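Local coordinates for malonyl CoA-acyl carrier protein transacylase (Burkholderia pseudomallei 1710b, PDB 3EZO) that probably transfers the malonyl group from malonyl-CoA to the holo acyl carrier protein, giving malonyl-ACP and free CoA, at residues V32-T38 with R81-Q85; N168-Q172 with L290-I294. One frame throughout, in Å; residues are numbered along the deposited sequence.

How the contacts relate
Contact 1 and contact 2 lie in series along the chain, both within the acyl transferase domain. Their centres are 30 Å apart and their nearest atoms about 15 Å, so they do not touch. Contact 1 joins two helices, 33-46 and 65-85, in the part of the protein built around the parallel sheet, and lies away from the predicted active site. Contact 2 joins that part, through helix 286-294, to the hairpin at the edge of the antiparallel sheet. It also lies closer to the predicted catalytic residues: the side chain of Asn168 is about 8 Å from that of Ser98 and about 9 Å from that of His207.

Contact 1 (V32-T38 with R81-Q85)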
loop_
_atom_site.group_PDB
_atom_site.type_symbol
_atom_site.label_atom_id
_atom_site.label_comp_id
_atom_site.label_asym_id
_atom_site.label_seq_id
_atom_site.Cartn_x
_atom_site.Cartn_y
_atom_site.Cartn_z
ATOM N N VAL A 32 24.619 -3.980 0.994
ATOM C CA VAL A 32 24.496 -2.698 0.280
ATOM C C VAL A 32 24.430 -1.643 1.356
ATOM O O VAL A 32 23.536 -1.667 2.214
ATOM C CB VAL A 32 23.278 -2.702 -0.635
ATOM C CG1 VAL A 32 22.937 -1.306 -1.143
ATOM C CG2 VAL A 32 23.500 -3.701 -1.788
ATOM N N ALA A 33 25.420 -0.752 1.341
ATOM C CA ALA A 33 25.649 0.209 2.410
ATOM C C ALA A 33 24.372 1.046 2.696
ATOM O O ALA A 33 24.002 1.226 3.859
ATOM C CB ALA A 33 26.830 1.145 2.035
ATOM N N VAL A 34 23.682 1.534 1.663
ATOM C CA VAL A 34 22.475 2.353 1.954
ATOM C C VAL A 34 21.339 1.569 2.573
ATOM O O VAL A 34 20.528 2.146 3.270
ATOM C CB VAL A 34 21.806 3.140 0.732
ATOM C CG1 VAL A 34 22.553 4.401 0.466
ATOM C CG2 VAL A 34 21.569 2.260 -0.466
ATOM N N VAL A 35 21.250 0.282 2.278
ATOM C CA VAL A 35 20.219 -0.565 2.891
ATOM C C VAL A 35 20.537 -0.707 4.360
ATOM O O VAL A 35 19.680 -0.487 5.225
ATOM C CB VAL A 35 20.098 -1.895 2.170
ATOM C CG1 VAL A 35 19.121 -2.802 2.896
ATOM C CG2 VAL A 35 19.659 -1.628 0.698
ATOM N N ARG A 36 21.802 -0.976 4.671
ATOM C CA ARG A 36 22.216 -0.989 6.067
ATOM C C ARG A 36 21.901 0.316 6.820
ATOM O O ARG A 36 21.457 0.281 7.965
ATOM C CB ARG A 36 23.728 -1.279 6.172
ATOM C CG ARG A 36 24.126 -2.682 5.676
ATOM C CD ARG A 36 25.557 -2.962 6.177
ATOM N NE ARG A 36 26.105 -4.215 5.711
ATOM C CZ ARG A 36 27.194 -4.804 6.219
ATOM N NH1 ARG A 36 27.867 -4.242 7.202
ATOM N NH2 ARG A 36 27.618 -5.959 5.725
ATOM N N GLU A 37 22.141 1.465 6.187
ATOM C CA GLU A 37 21.929 2.742 6.830
ATOM C C GLU A 37 20.436 3.025 7.006
ATOM O O GLU A 37 20.047 3.648 7.976
ATOM C CB GLU A 37 22.599 3.865 6.038
ATOM C CG GLU A 37 24.127 3.736 5.925
ATOM C CD GLU A 37 24.784 4.820 5.038
ATOM O OE1 GLU A 37 24.569 4.934 3.768
ATOM O OE2 GLU A 37 25.514 5.578 5.657
ATOM N N THR A 38 19.619 2.572 6.068
ATOM C CA THR A 38 18.171 2.720 6.159
ATOM C C THR A 38 17.555 1.879 7.288
ATOM O O THR A 38 16.676 2.360 8.047
ATOM C CB THR A 38 17.509 2.343 4.839
ATOM O OG1 THR A 38 18.072 3.160 3.828
ATOM C CG2 THR A 38 15.973 2.575 4.919
ATOM N N ARG A 81 16.351 3.828 -2.061
ATOM C CA ARG A 81 17.662 4.380 -1.785
ATOM C C ARG A 81 18.777 3.562 -2.515
ATOM O O ARG A 81 19.727 4.145 -3.007
ATOM C CB ARG A 81 17.910 4.492 -0.259
ATOM C CG ARG A 81 17.289 5.714 0.420
ATOM C CD ARG A 81 17.554 5.736 1.894
ATOM N NE ARG A 81 17.224 6.991 2.581
ATOM C CZ ARG A 81 17.185 7.119 3.906
ATOM N NH1 ARG A 81 17.398 6.070 4.682
ATOM N NH2 ARG A 81 16.893 8.265 4.492
ATOM N N ALA A 82 18.648 2.241 -2.610
ATOM C CA ALA A 82 19.611 1.392 -3.384
ATOM C C ALA A 82 19.584 1.727 -4.870
ATOM O O ALA A 82 20.621 1.720 -5.571
ATOM C CB ALA A 82 19.290 -0.066 -3.202
ATOM N N TRP A 83 18.382 1.965 -5.383
ATOM C CA TRP A 83 18.224 2.384 -6.771
ATOM C C TRP A 83 19.043 3.663 -7.015
ATOM O O TRP A 83 19.800 3.740 -7.962
ATOM C CB TRP A 83 16.742 2.558 -7.106
ATOM C CG TRP A 83 16.440 3.208 -8.418
ATOM C CD1 TRP A 83 16.192 4.509 -8.623
ATOM C CD2 TRP A 83 16.323 2.569 -9.690
ATOM N NE1 TRP A 83 15.903 4.743 -9.944
ATOM C CE2 TRP A 83 15.989 3.560 -10.624
ATOM C CE3 TRP A 83 16.484 1.258 -10.131
ATOM C CZ2 TRP A 83 15.800 3.288 -11.965
ATOM C CZ3 TRP A 83 16.301 0.979 -11.455
ATOM C CH2 TRP A 83 15.957 1.998 -12.373
ATOM N N GLN A 84 18.920 4.643 -6.129
ATOM C CA GLN A 84 19.669 5.904 -6.240
ATOM C C GLN A 84 21.189 5.726 -6.134
ATOM O O GLN A 84 21.909 6.336 -6.947
ATOM C CB GLN A 84 19.239 6.914 -5.170
ATOM C CG GLN A 84 17.823 7.462 -5.331
ATOM C CD GLN A 84 17.412 8.298 -4.130
ATOM O OE1 GLN A 84 17.336 7.784 -3.022
ATOM N NE2 GLN A 84 17.142 9.593 -4.344
ATOM N N GLN A 85 21.631 4.972 -5.102
ATOM C CA GLN A 85 23.040 4.634 -4.844
ATOM C C GLN A 85 23.664 3.999 -6.083
ATOM O O GLN A 85 24.838 4.233 -6.357
ATOM C CB GLN A 85 23.255 3.741 -3.561
ATOM C CG GLN A 85 24.799 3.560 -3.068
ATOM C CD GLN A 85 25.113 2.313 -2.125
ATOM O OE1 GLN A 85 24.384 2.004 -1.210
ATOM N NE2 GLN A 85 26.259 1.659 -2.357
#
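This is a peripheral helix-helix contact, in which the first turns of helix 33-46 meet the last turn of helix 65-85. The short axes approach to 9.1 Å and run roughly antiparallel, at 147°, with Val34 and Ala82 in register (CA to CA 6.1 Å). The small methyl of Ala82 leaves room for three valines: its CB lies 4.4 Å from Val32 CG1, 4.3 Å from Val34 CG2 and 4.2 Å from Val35 CG2. Phe29 covers Ala82 further. Helix 65-85 precedes strand 93-96 of the parallel sheet, and its Ala82 and Trp83 pack on helix 306-314, so helix 33-46 lies against a helix of the α/β core of the transacylase. A helix begins with amides that have no carbonyl a turn earlier to accept them, and Val32, at the N-cap position, has a side chain that cannot help. Gln85 reaches across with an extended side chain, its OE1 accepting a hydrogen bond from Val34 N at 3.0 Å. One turn further on, Thr38 OG1 donates to Val34 O (2.7 Å) and accepts from Arg81 NH1 (3.1 Å, nearly linear at 168°), a double role that suits a hydroxyl in a buried place. The guanidinium offers several N-H donors, so while NH1 binds Thr38, NH2 forms a salt bridge with Glu41 of the same helix.

Contact 2 (N168-Q172 with L290-I294); sequences NAPAQ and LTKRI
The turn of a β-hairpin, joining strands 162-169 and 172-176 of the antiparallel sheet, packs here against the last turn of helix 286-294, which links neighbouring strands 277-281 and 299-303 of the parallel sheet. Residues 169-172 form a type II turn: Pro170 (phi/psi -47/131) has the fixed phi its position needs, Ala171 (68/20) takes a left-handed conformation, and Gln172 N bonds to Ala169 O at 2.8 Å. Asn168 and Ala169 both face Gln172 in a classic β bulge, with Asn168 N to Gln172 O at 3.2 Å. Place Ala169 CA 5.5 Å from Ile294 CA. Leu290 (m, t) brings CD1 to 3.5 Å from Asn168 O and CD2 to 4.0 Å from Ala169 CB, a methyl small enough to let Arg293 CB approach to 3.7 Å. Ile294 (m, t) sets CD1 3.4 Å from Asn168 O and CG1 4.0 Å from Pro170 CD; Trp263 covers both Leu290 and Ile294. Arg293 (m, m, m) folds back so that Ala169 CB lies over one guanidinium face. Gln172, extended (t, t), puts NE2 3.6 Å from Leu290 CD2 and OE1 2.8 Å from Arg293 NH1. Asn168 OD1 instead bonds to His97 NE2, next to the predicted nucleophile Ser98. Turn and helix thus meet mainly by van der Waals packing, Arg293 included; the one hydrogen bond between them, Arg293 NH1 to Gln172 OE1, is weak (118°).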
loop_
_atom_site.group_PDB
_atom_site.type_symbol
_atom_site.label_atom_id
_atom_site.label_comp_id
_atom_site.label_asym_id
_atom_site.label_seq_id
_atom_site.Cartn_x
_atom_site.Cartn_y
_atom_site.Cartn_z
ATOM N N ASN A 168 -7.967 -3.573 -7.239
ATOM C CA ASN A 168 -6.577 -3.994 -7.422
ATOM C C ASN A 168 -6.216 -4.374 -8.836
ATOM O O ASN A 168 -5.123 -4.036 -9.299
ATOM C CB ASN A 168 -6.291 -5.177 -6.483
ATOM C CG ASN A 168 -6.214 -4.733 -5.049
ATOM O OD1 ASN A 168 -6.149 -3.524 -4.772
ATOM N ND2 ASN A 168 -6.264 -5.669 -4.131
ATOM N N ALA A 169 -7.128 -5.061 -9.515
ATOM C CA ALA A 169 -6.970 -5.397 -10.933
ATOM C C ALA A 169 -8.337 -5.747 -11.441
ATOM O O ALA A 169 -9.245 -6.018 -10.645
ATOM C CB ALA A 169 -6.008 -6.601 -11.103
ATOM N N PRO A 170 -8.523 -5.726 -12.753
ATOM C CA PRO A 170 -9.780 -6.283 -13.268
ATOM C C PRO A 170 -10.094 -7.634 -12.635
ATOM O O PRO A 170 -9.236 -8.523 -12.593
ATOM C CB PRO A 170 -9.506 -6.463 -14.774
ATOM C CG PRO A 170 -8.409 -5.487 -15.076
ATOM C CD PRO A 170 -7.584 -5.374 -13.834
ATOM N N ALA A 171 -11.318 -7.785 -12.151
ATOM C CA ALA A 171 -11.776 -9.026 -11.584
ATOM C C ALA A 171 -11.073 -9.366 -10.291
ATOM O O ALA A 171 -11.114 -10.508 -9.826
ATOM C CB ALA A 171 -11.667 -10.195 -12.633
ATOM N N GLN A 172 -10.488 -8.357 -9.651
ATOM C CA GLN A 172 -9.826 -8.560 -8.380
ATOM C C GLN A 172 -10.144 -7.383 -7.412
ATOM O O GLN A 172 -9.631 -6.268 -7.575
ATOM C CB GLN A 172 -8.347 -8.730 -8.659
ATOM C CG GLN A 172 -7.529 -8.893 -7.473
ATOM C CD GLN A 172 -6.117 -9.501 -7.792
ATOM O OE1 GLN A 172 -5.834 -9.993 -8.906
ATOM N NE2 GLN A 172 -5.246 -9.445 -6.799
ATOM N N LEU A 290 -0.190 -6.965 -10.542
ATOM C CA LEU A 290 -1.363 -6.143 -10.838
ATOM C C LEU A 290 -1.162 -5.299 -12.100
ATOM O O LEU A 290 -2.086 -5.196 -12.905
ATOM C CB LEU A 290 -1.753 -5.273 -9.655
ATOM C CG LEU A 290 -2.005 -5.938 -8.312
ATOM C CD1 LEU A 290 -2.414 -4.862 -7.292
ATOM C CD2 LEU A 290 -3.065 -7.108 -8.417
ATOM N N THR A 291 0.041 -4.725 -12.293
ATOM C CA THR A 291 0.314 -3.896 -13.474
ATOM C C THR A 291 0.032 -4.725 -14.738
ATOM O O THR A 291 -0.674 -4.256 -15.663
ATOM C CB THR A 291 1.775 -3.387 -13.498
ATOM O OG1 THR A 291 2.044 -2.603 -12.333
ATOM C CG2 THR A 291 2.075 -2.563 -14.757
ATOM N N LYS A 292 0.539 -5.971 -14.755
ATOM C CA LYS A 292 0.327 -6.884 -15.882
ATOM C C LYS A 292 -1.171 -7.027 -16.202
ATOM O O LYS A 292 -1.568 -6.999 -17.356
ATOM C CB LYS A 292 0.905 -8.295 -15.620
ATOM C CG LYS A 292 2.404 -8.395 -15.435
ATOM C CD LYS A 292 2.857 -9.870 -15.227
ATOM C CE LYS A 292 4.388 -10.031 -15.068
ATOM N NZ LYS A 292 4.893 -9.904 -13.640
ATOM N N ARG A 293 -1.977 -7.178 -15.160
ATOM C CA ARG A 293 -3.414 -7.379 -15.306
ATOM C C ARG A 293 -4.162 -6.113 -15.711
ATOM O O ARG A 293 -5.172 -6.173 -16.411
ATOM C CB ARG A 293 -4.001 -7.855 -13.979
ATOM C CG ARG A 293 -3.319 -9.070 -13.342
ATOM C CD ARG A 293 -3.903 -10.335 -13.788
ATOM N NE ARG A 293 -5.330 -10.092 -13.917
ATOM C CZ ARG A 293 -6.212 -10.060 -12.913
ATOM N NH1 ARG A 293 -5.847 -10.328 -11.650
ATOM N NH2 ARG A 293 -7.483 -9.768 -13.198
ATOM N N ILE A 294 -3.720 -4.971 -15.198
ATOM C CA ILE A 294 -4.377 -3.703 -15.473
ATOM C C ILE A 294 -4.164 -3.249 -16.945
ATOM O O ILE A 294 -5.082 -2.740 -17.609
ATOM C CB ILE A 294 -3.900 -2.622 -14.478
ATOM C CG1 ILE A 294 -4.452 -2.939 -13.071
ATOM C CG2 ILE A 294 -4.343 -1.235 -14.923
ATOM C CD1 ILE A 294 -3.614 -2.387 -11.916
#